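Long-range contacts in thioredoxin-like protein (Klebsiella pneumoniae subsp. pneumoniae MGH 78578, PDB 3TY1), which is of unknown function but, as a putative aldose 1-epimerase of the galactose mutarotase clan, probably binds carbohydrate: residues D201-Q207 with V334-P339; V278-D283 with L352-V358. The contacts are given in a common frame with arbitrary orientation. Residues are numbered along the deposited sequence.

Contact 1: residues D201-Q207 with V334-P339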
# COMPACT_ATOMS: atom_id res chain seq x y z
N ASP A 201 -12.32 15.25 20.69
CA ASP A 201 -12.61 15.99 21.91
C ASP A 201 -11.46 16.89 22.37
O ASP A 201 -11.57 17.52 23.41
CB ASP A 201 -13.01 15.01 23.06
CG ASP A 201 -14.50 14.74 23.12
OD1 ASP A 201 -15.28 15.60 22.67
OD2 ASP A 201 -14.91 13.70 23.67
N TYR A 202 -10.38 16.94 21.59
CA TYR A 202 -9.19 17.74 21.92
C TYR A 202 -8.85 18.65 20.77
O TYR A 202 -9.10 18.30 19.61
CB TYR A 202 -7.98 16.83 22.22
CG TYR A 202 -8.22 15.92 23.39
CD1 TYR A 202 -7.91 16.32 24.69
CD2 TYR A 202 -8.81 14.69 23.21
CE1 TYR A 202 -8.20 15.47 25.79
CE2 TYR A 202 -9.08 13.84 24.27
CZ TYR A 202 -8.77 14.22 25.56
OH TYR A 202 -9.06 13.36 26.60
N PRO A 203 -8.27 19.83 21.06
CA PRO A 203 -7.86 20.68 19.95
C PRO A 203 -6.81 19.97 19.13
O PRO A 203 -6.00 19.25 19.70
CB PRO A 203 -7.24 21.89 20.65
CG PRO A 203 -6.90 21.41 22.07
CD PRO A 203 -8.01 20.46 22.37
N HIS A 204 -6.84 20.16 17.81
CA HIS A 204 -5.84 19.59 16.94
C HIS A 204 -5.31 20.63 15.96
O HIS A 204 -6.06 21.51 15.48
CB HIS A 204 -6.37 18.35 16.22
CG HIS A 204 -5.27 17.46 15.74
ND1 HIS A 204 -4.51 17.76 14.63
CD2 HIS A 204 -4.76 16.32 16.26
CE1 HIS A 204 -3.58 16.84 14.48
NE2 HIS A 204 -3.70 15.96 15.46
N ASP A 205 -4.02 20.54 15.69
CA ASP A 205 -3.39 21.36 14.64
C ASP A 205 -3.95 21.03 13.25
O ASP A 205 -4.41 19.92 13.02
CB ASP A 205 -1.87 21.10 14.58
CG ASP A 205 -1.11 21.69 15.74
OD1 ASP A 205 -1.68 22.44 16.58
OD2 ASP A 205 0.09 21.40 15.78
N TYR A 206 -3.94 22.01 12.36
CA TYR A 206 -4.23 21.76 10.96
C TYR A 206 -3.46 22.76 10.13
O TYR A 206 -3.07 23.82 10.63
CB TYR A 206 -5.73 21.81 10.65
CG TYR A 206 -6.36 23.19 10.62
CD1 TYR A 206 -6.87 23.80 11.78
CD2 TYR A 206 -6.46 23.89 9.43
CE1 TYR A 206 -7.46 25.07 11.72
CE2 TYR A 206 -7.04 25.13 9.36
CZ TYR A 206 -7.54 25.72 10.49
OH TYR A 206 -8.09 26.96 10.33
N GLN A 207 -3.19 22.37 8.89
CA GLN A 207 -2.60 23.21 7.87
C GLN A 207 -3.24 22.87 6.52
O GLN A 207 -3.57 21.71 6.28
CB GLN A 207 -1.11 22.96 7.72
CG GLN A 207 -0.26 23.13 8.95
CD GLN A 207 1.15 22.70 8.67
OE1 GLN A 207 1.46 21.50 8.78
NE2 GLN A 207 2.01 23.65 8.28
N VAL A 334 0.91 27.43 11.99
CA VAL A 334 0.06 26.26 12.18
C VAL A 334 -1.17 26.69 13.01
O VAL A 334 -1.03 27.18 14.11
CB VAL A 334 0.81 25.11 12.85
CG1 VAL A 334 -0.13 23.96 13.17
CG2 VAL A 334 1.93 24.64 11.94
N LYS A 335 -2.36 26.51 12.45
CA LYS A 335 -3.61 26.90 13.08
C LYS A 335 -4.05 25.73 13.95
O LYS A 335 -3.54 24.63 13.78
CB LYS A 335 -4.67 27.20 11.97
CG LYS A 335 -4.22 28.17 10.80
CD LYS A 335 -3.67 29.54 11.33
CE LYS A 335 -3.35 30.64 10.24
NZ LYS A 335 -2.00 30.60 9.55
N GLN A 336 -4.96 25.99 14.89
CA GLN A 336 -5.55 24.98 15.78
C GLN A 336 -7.08 24.99 15.62
O GLN A 336 -7.67 26.06 15.44
CB GLN A 336 -5.18 25.28 17.23
CG GLN A 336 -3.69 25.11 17.56
CD GLN A 336 -2.82 26.25 17.05
OE1 GLN A 336 -3.17 27.42 17.20
NE2 GLN A 336 -1.68 25.91 16.44
N LEU A 337 -7.72 23.83 15.66
CA LEU A 337 -9.17 23.74 15.56
C LEU A 337 -9.67 23.12 16.86
O LEU A 337 -9.23 22.03 17.26
CB LEU A 337 -9.57 22.91 14.33
CG LEU A 337 -10.94 23.08 13.64
CD1 LEU A 337 -11.35 24.54 13.40
CD2 LEU A 337 -10.95 22.26 12.31
N GLN A 338 -10.56 23.83 17.54
CA GLN A 338 -11.08 23.39 18.83
C GLN A 338 -11.99 22.18 18.70
O GLN A 338 -12.48 21.92 17.60
CB GLN A 338 -11.82 24.57 19.50
CG GLN A 338 -10.90 25.75 19.86
CD GLN A 338 -9.73 25.33 20.72
OE1 GLN A 338 -8.57 25.55 20.37
NE2 GLN A 338 -10.03 24.65 21.80
N PRO A 339 -12.20 21.41 19.79
CA PRO A 339 -13.08 20.24 19.73
C PRO A 339 -14.45 20.57 19.16
O PRO A 339 -15.11 21.48 19.65
CB PRO A 339 -13.23 19.82 21.20
CG PRO A 339 -12.09 20.39 21.88
CD PRO A 339 -11.72 21.64 21.17
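Three antiparallel pairs define the register: His204–Leu337 and Tyr206–Lys335 are hydrogen-bonded, and Asp205–Gln336 between them is a non-hydrogen-bonded pair. The shortest backbone bond runs from Leu337 N to His204 O (2.9 Å). Tyr206 adopts chi1 p, which swings its ring across the neighbouring strand: Lys335 CB sits over one face, 3.8 Å from the ring centroid in a CH-pi contact, and Leu337 CB is 3.8 Å from Tyr206 CD1. With chi1 and chi2 both m, the Lys335 chain leads away, and its NZ bonds the carbonyls of Arg333 and Thr319. His204, with chi1 t, donates from ND1 to Asp205 O (2.7 Å). On the Asp205–Gln336 face, Gln336 NE2 gives weak bonds to Asp205 OD1 (3.5 Å) and Val334 O (2.7 Å). Pro339 packs on Pro203 (CD–CD 4.1 Å), and Pro339 CG lies 3.3 Å from Asp201 O. Tyr206 and Leu337 also touch Leu196 and Ala343 of the ten-stranded sheet, so this short antiparallel ladder lies against the other layer of the beta-supersandwich.

Contact 2: residues V278-D283 with L352-V358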
# COMPACT_ATOMS: atom_id res chain seq x y z
N VAL A 278 -2.15 35.14 -16.30
CA VAL A 278 -2.69 35.55 -17.58
C VAL A 278 -1.61 35.38 -18.63
O VAL A 278 -0.41 35.47 -18.34
CB VAL A 278 -3.23 36.98 -17.51
CG1 VAL A 278 -4.27 37.12 -16.39
CG2 VAL A 278 -2.09 38.01 -17.33
N ASN A 279 -2.03 35.10 -19.86
CA ASN A 279 -1.08 34.92 -20.94
C ASN A 279 -0.47 36.27 -21.37
O ASN A 279 -0.85 37.31 -20.84
CB ASN A 279 -1.72 34.11 -22.06
CG ASN A 279 -2.77 34.87 -22.86
OD1 ASN A 279 -3.18 35.99 -22.53
ND2 ASN A 279 -3.19 34.24 -23.96
N LYS A 280 0.47 36.25 -22.29
CA LYS A 280 1.19 37.46 -22.71
C LYS A 280 0.28 38.50 -23.39
O LYS A 280 0.39 39.71 -23.12
CB LYS A 280 2.36 37.08 -23.62
CG LYS A 280 3.33 38.23 -23.97
CD LYS A 280 4.29 37.78 -25.06
CE LYS A 280 5.04 38.98 -25.65
NZ LYS A 280 5.91 39.62 -24.62
N ALA A 281 -0.62 38.04 -24.26
CA ALA A 281 -1.54 38.93 -24.95
C ALA A 281 -2.61 39.51 -24.00
O ALA A 281 -3.24 40.51 -24.31
CB ALA A 281 -2.22 38.19 -26.13
N GLY A 282 -2.81 38.88 -22.84
CA GLY A 282 -3.83 39.31 -21.88
C GLY A 282 -5.25 38.95 -22.31
O GLY A 282 -6.17 39.69 -22.00
N ASP A 283 -5.42 37.83 -23.04
CA ASP A 283 -6.76 37.37 -23.46
C ASP A 283 -7.17 35.97 -22.95
O ASP A 283 -8.26 35.52 -23.23
CB ASP A 283 -6.94 37.49 -24.97
CG ASP A 283 -5.99 36.63 -25.78
OD1 ASP A 283 -5.24 35.77 -25.25
OD2 ASP A 283 -6.02 36.82 -27.01
N LEU A 352 -10.69 32.80 -17.50
CA LEU A 352 -10.77 34.08 -18.19
C LEU A 352 -10.47 33.79 -19.65
O LEU A 352 -9.42 33.18 -19.99
CB LEU A 352 -9.75 35.05 -17.57
CG LEU A 352 -9.72 35.19 -16.01
CD1 LEU A 352 -8.50 35.99 -15.58
CD2 LEU A 352 -11.02 35.80 -15.45
N HIS A 353 -11.41 34.11 -20.55
CA HIS A 353 -11.27 33.69 -21.96
C HIS A 353 -11.39 34.84 -22.96
O HIS A 353 -11.60 34.60 -24.14
CB HIS A 353 -12.25 32.55 -22.28
CG HIS A 353 -13.70 32.89 -22.03
ND1 HIS A 353 -14.51 33.44 -22.99
CD2 HIS A 353 -14.47 32.73 -20.92
CE1 HIS A 353 -15.73 33.63 -22.48
NE2 HIS A 353 -15.73 33.20 -21.22
N ASP A 354 -11.31 36.08 -22.49
CA ASP A 354 -11.15 37.21 -23.40
C ASP A 354 -10.46 38.39 -22.70
O ASP A 354 -10.28 38.37 -21.48
CB ASP A 354 -12.47 37.59 -24.12
CG ASP A 354 -13.54 38.15 -23.18
OD1 ASP A 354 -13.20 38.70 -22.11
OD2 ASP A 354 -14.73 38.07 -23.54
N SER A 355 -10.07 39.39 -23.49
CA SER A 355 -9.35 40.57 -22.99
C SER A 355 -10.10 41.33 -21.92
O SER A 355 -9.50 41.69 -20.91
CB SER A 355 -8.97 41.50 -24.14
OG SER A 355 -8.12 40.81 -25.04
N ALA A 356 -11.40 41.50 -22.13
CA ALA A 356 -12.26 42.24 -21.19
C ALA A 356 -12.29 41.57 -19.84
O ALA A 356 -12.27 42.24 -18.81
CB ALA A 356 -13.70 42.43 -21.77
N GLN A 357 -12.34 40.23 -19.83
CA GLN A 357 -12.32 39.49 -18.56
C GLN A 357 -11.01 39.62 -17.83
O GLN A 357 -11.00 39.84 -16.61
CB GLN A 357 -12.65 38.00 -18.76
CG GLN A 357 -14.10 37.77 -19.08
CD GLN A 357 -14.41 36.34 -19.42
OE1 GLN A 357 -13.57 35.44 -19.28
NE2 GLN A 357 -15.64 36.10 -19.85
N VAL A 358 -9.90 39.46 -18.54
CA VAL A 358 -8.58 39.69 -17.93
C VAL A 358 -8.44 41.15 -17.40
O VAL A 358 -7.90 41.38 -16.30
CB VAL A 358 -7.44 39.35 -18.95
CG1 VAL A 358 -6.08 39.80 -18.43
CG2 VAL A 358 -7.47 37.82 -19.31
O HOH W 1 -5.62 41.70 -24.38
O HOH W 2 -6.60 42.34 -21.17
O HOH W 3 -7.75 39.14 -28.00
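Val278 ends strand 272-278 and supplies the apolar part of the contact. Its CA-to-CB bond points toward the other segment, and CG1 lies 3.8 Å from Val358 CG1 and 4.5 Å from Leu352 CD1, so this last residue of the strand meets both the end of strand 342-352 and the first turn of helix 355-369. The chain then reverses. Gly282 N bonds Asn279 O (3.2 Å), and the intervening Lys280 (-65/-42) and Ala281 (-70/-18) have the phi/psi values of a type I turn. The Asn279 side chain braces this reversal: OD1 accepts from Asp283 N (2.9 Å), while ND2 donates to Asp283 OD1 (2.9 Å). Ala281 meets the helix through solvent, water 1 being 2.7 Å from both Ala281 O and Ser355 OG. Gly282, with positive phi (74°), presents its carbonyl to the helix start: Gly282 O is 3.4 Å from Ser355 CA, a CA-H...O contact with 165° at the hydrogen, and 3.3 Å from Val358 CB. Water 2 spans Gly282 O (2.8 Å) and Ser355 O (3.0 Å). Asp283, late in the loop, has CB 3.5 Å from Ser355 OG; its O approaches Asp354 N at 3.2 Å, but at a poor angle. No direct hydrogen bond joins the segments; their hydrogen-bonded links run through water. Asp354 is the N-cap, its OD1 accepting from Gln357 N (2.9 Å). The arrangement is a beta-hairpin loop, between strands 272-278 and 285-291, packed against the N-capped start of the helix that follows strand 342-352, the neighbour of 285-291 in the sheet.

Overall arrangement
From the N terminus, the chain passes 201-207, 278-283, 334-339 and 352-358 in turn, so the two contacts cross rather than nest. Contact 1 closes a loop of 126 intervening residues when strand 335-337 pairs with the start of strand 204-214; contact 2 closes one of 68 when helix 355-369 begins beside the loop between strands 272-278 and 285-291. Their centres are 41 Å apart, on opposite sides of the chain's centre. Strand 342-352 joins them: it starts soon after contact 1 and ends in contact 2. Contact 1 lies in the mixed sheet; contact 2 lies at the strand ends of the ten-stranded sheet, where 272-278 and 342-352 finish.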